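Local coordinates for MJ fibrillarin homologue (Methanocaldococcus jannaschii, PDB 1FBN), which probably transfers methyl groups from S-adenosyl-L-methionine to ribose 2'-hydroxyls of rRNA and tRNA at sites chosen by a guide RNA, at residues V211-E214 and P215-D219. Residues are numbered along the deposited sequence; the frame is centred on the assembly and turned at random.
Sequences VDIE and PFEKD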
ATOM      1  N   VAL A 211      11.106   6.660  -0.119  1.00 19.37           N
ATOM      2  CA  VAL A 211      11.677   5.796  -1.146  1.00 17.70           C
ATOM      3  C   VAL A 211      11.349   6.206  -2.579  1.00 20.45           C
ATOM      4  O   VAL A 211      10.181   6.295  -2.969  1.00 18.46           O
ATOM      5  CB  VAL A 211      11.208   4.318  -0.959  1.00 18.97           C
ATOM      6  CG1 VAL A 211      11.937   3.396  -1.926  1.00 18.23           C
ATOM      7  CG2 VAL A 211      11.429   3.855   0.470  1.00 18.49           C
ATOM      8  N   ASP A 212      12.397   6.458  -3.357  1.00 22.10           N
ATOM      9  CA  ASP A 212      12.243   6.798  -4.766  1.00 24.45           C
ATOM     10  C   ASP A 212      12.065   5.448  -5.473  1.00 23.87           C
ATOM     11  O   ASP A 212      12.983   4.627  -5.493  1.00 23.13           O
ATOM     12  CB  ASP A 212      13.504   7.509  -5.283  1.00 28.52           C
ATOM     13  CG  ASP A 212      13.372   7.987  -6.732  1.00 32.55           C
ATOM     14  OD1 ASP A 212      12.349   7.702  -7.386  1.00 32.85           O
ATOM     15  OD2 ASP A 212      14.302   8.665  -7.222  1.00 35.65           O
ATOM     16  N   ILE A 213      10.867   5.201  -5.999  1.00 22.84           N
ATOM     17  CA  ILE A 213      10.584   3.945  -6.690  1.00 23.59           C
ATOM     18  C   ILE A 213      10.896   4.066  -8.186  1.00 27.13           C
ATOM     19  O   ILE A 213      10.377   3.320  -9.016  1.00 25.20           O
ATOM     20  CB  ILE A 213       9.126   3.504  -6.442  1.00 23.04           C
ATOM     21  CG1 ILE A 213       8.139   4.555  -6.958  1.00 22.18           C
ATOM     22  CG2 ILE A 213       8.902   3.319  -4.948  1.00 22.38           C
ATOM     23  CD1 ILE A 213       6.691   4.109  -6.889  1.00 20.69           C
ATOM     24  N   GLU A 214      11.834   4.971  -8.464  1.00 33.02           N
ATOM     25  CA  GLU A 214      12.357   5.355  -9.777  1.00 39.42           C
ATOM     26  C   GLU A 214      12.280   4.458 -11.009  1.00 42.46           C
ATOM     27  O   GLU A 214      11.746   4.887 -12.039  1.00 50.79           O
ATOM     28  CB  GLU A 214      13.788   5.895  -9.607  1.00 41.00           C
ATOM     29  CG  GLU A 214      14.618   6.020 -10.878  1.00 45.39           C
ATOM     30  CD  GLU A 214      15.775   5.034 -10.909  1.00 47.91           C
ATOM     31  OE1 GLU A 214      16.545   4.981  -9.922  1.00 49.33           O
ATOM     32  OE2 GLU A 214      15.915   4.306 -11.917  1.00 49.96           O
ATOM     33  N   PRO A 215      12.842   3.233 -10.958  1.00 39.83           N
ATOM     34  CA  PRO A 215      12.742   2.419 -12.179  1.00 34.81           C
ATOM     35  C   PRO A 215      11.293   2.079 -12.540  1.00 31.07           C
ATOM     36  O   PRO A 215      10.825   2.377 -13.635  1.00 28.21           O
ATOM     37  CB  PRO A 215      13.538   1.153 -11.822  1.00 32.65           C
ATOM     38  CG  PRO A 215      14.445   1.593 -10.721  1.00 36.72           C
ATOM     39  CD  PRO A 215      13.570   2.510  -9.903  1.00 35.80           C
ATOM     40  N   PHE A 216      10.575   1.540 -11.564  1.00 28.55           N
ATOM     41  CA  PHE A 216       9.194   1.106 -11.723  1.00 29.51           C
ATOM     42  C   PHE A 216       8.176   2.211 -11.996  1.00 32.36           C
ATOM     43  O   PHE A 216       7.192   1.987 -12.704  1.00 31.22           O
ATOM     44  CB  PHE A 216       8.804   0.277 -10.502  1.00 27.12           C
ATOM     45  CG  PHE A 216       9.858  -0.719 -10.106  1.00 27.23           C
ATOM     46  CD1 PHE A 216      10.004  -1.910 -10.811  1.00 26.03           C
ATOM     47  CD2 PHE A 216      10.755  -0.430  -9.079  1.00 25.27           C
ATOM     48  CE1 PHE A 216      11.027  -2.795 -10.505  1.00 23.92           C
ATOM     49  CE2 PHE A 216      11.783  -1.307  -8.762  1.00 24.94           C
ATOM     50  CZ  PHE A 216      11.920  -2.493  -9.479  1.00 26.14           C
ATOM     51  N   GLU A 217       8.420   3.393 -11.434  1.00 34.35           N
ATOM     52  CA  GLU A 217       7.545   4.556 -11.615  1.00 36.68           C
ATOM     53  C   GLU A 217       8.410   5.813 -11.634  1.00 38.67           C
ATOM     54  O   GLU A 217       9.184   6.050 -10.705  1.00 41.51           O
ATOM     55  CB  GLU A 217       6.532   4.662 -10.469  1.00 36.24           C
ATOM     56  CG  GLU A 217       5.502   3.545 -10.396  1.00 38.68           C
ATOM     57  CD  GLU A 217       4.557   3.519 -11.587  1.00 44.07           C
ATOM     58  OE1 GLU A 217       4.314   4.577 -12.207  1.00 46.23           O
ATOM     59  OE2 GLU A 217       4.041   2.425 -11.897  1.00 49.64           O
ATOM     60  N   LYS A 218       8.281   6.619 -12.685  1.00 38.28           N
ATOM     61  CA  LYS A 218       9.076   7.838 -12.792  1.00 39.03           C
ATOM     62  C   LYS A 218       8.488   9.017 -12.035  1.00 36.20           C
ATOM     63  O   LYS A 218       7.305   9.331 -12.163  1.00 36.57           O
ATOM     64  CB  LYS A 218       9.335   8.180 -14.259  1.00 44.03           C
ATOM     65  CG  LYS A 218      10.232   7.141 -14.916  1.00 53.71           C
ATOM     66  CD  LYS A 218      10.337   7.307 -16.418  1.00 60.07           C
ATOM     67  CE  LYS A 218      11.192   6.194 -17.022  1.00 62.54           C
ATOM     68  NZ  LYS A 218      11.321   6.325 -18.501  1.00 64.52           N
ATOM     69  N   ASP A 219       9.338   9.649 -11.230  1.00 33.95           N
ATOM     70  CA  ASP A 219       8.967  10.791 -10.398  1.00 32.71           C
ATOM     71  C   ASP A 219       7.856  10.465  -9.397  1.00 29.49           C
ATOM     72  O   ASP A 219       6.885  11.213  -9.244  1.00 25.82           O
ATOM     73  CB  ASP A 219       8.628  12.018 -11.253  1.00 35.54           C
ATOM     74  CG  ASP A 219       9.851  12.596 -11.949  1.00 38.82           C
ATOM     75  OD1 ASP A 219      10.911  12.712 -11.297  1.00 36.35           O
ATOM     76  OD2 ASP A 219       9.756  12.932 -13.150  1.00 43.66           O
TER
HETATM   77  O   HOH W   1      10.610   8.098  -9.421  1.00 46.09           O
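Ile213 and Glu217 meet twice, once through the backbone and once side by side. Glu217 N donates to Ile213 O over 3.1 Å, the four-residue spacing of an alpha-turn, closing a single helix-like turn through Glu214, Pro215 and Phe216. Beside this bond the two side chains run the same way, and Ile213 CD1 rests on Glu217 CB at 3.6 Å. The isoleucine reaches there because CG1 sits between its own N and carbonyl carbon (chi1 60°) and the chain then extends to CD1. It also packs on Ala61 and Ala62 of helix 58-64, so an alanine here would probably leave a gap between the turn and that helix and uncover the Glu217 methylenes. Within the turn, Glu214 bends at chi2 (-112°), which brings OE2 to 3.3 Å from Pro215 CG, the two side chains crossing at about a right angle. Pro215 CB lies over one face of the Phe216 ring, toward its rim, and the Phe216 side chain also touches Pro54, Ala61 and Ile64. Just before the turn, Asp212 OD1 accepts a weak bond from Glu214 N at 3.0 Å, while one water bridges Asp212 OD1 and Glu217 O, 2.7 and 2.8 Å away. The loop joins edge strand 205-212 to 220-227, which returns antiparallel between it and 172-179, the 3-2-1-4-5-7-6 order of the class I, Rossmann-like methyltransferase fold.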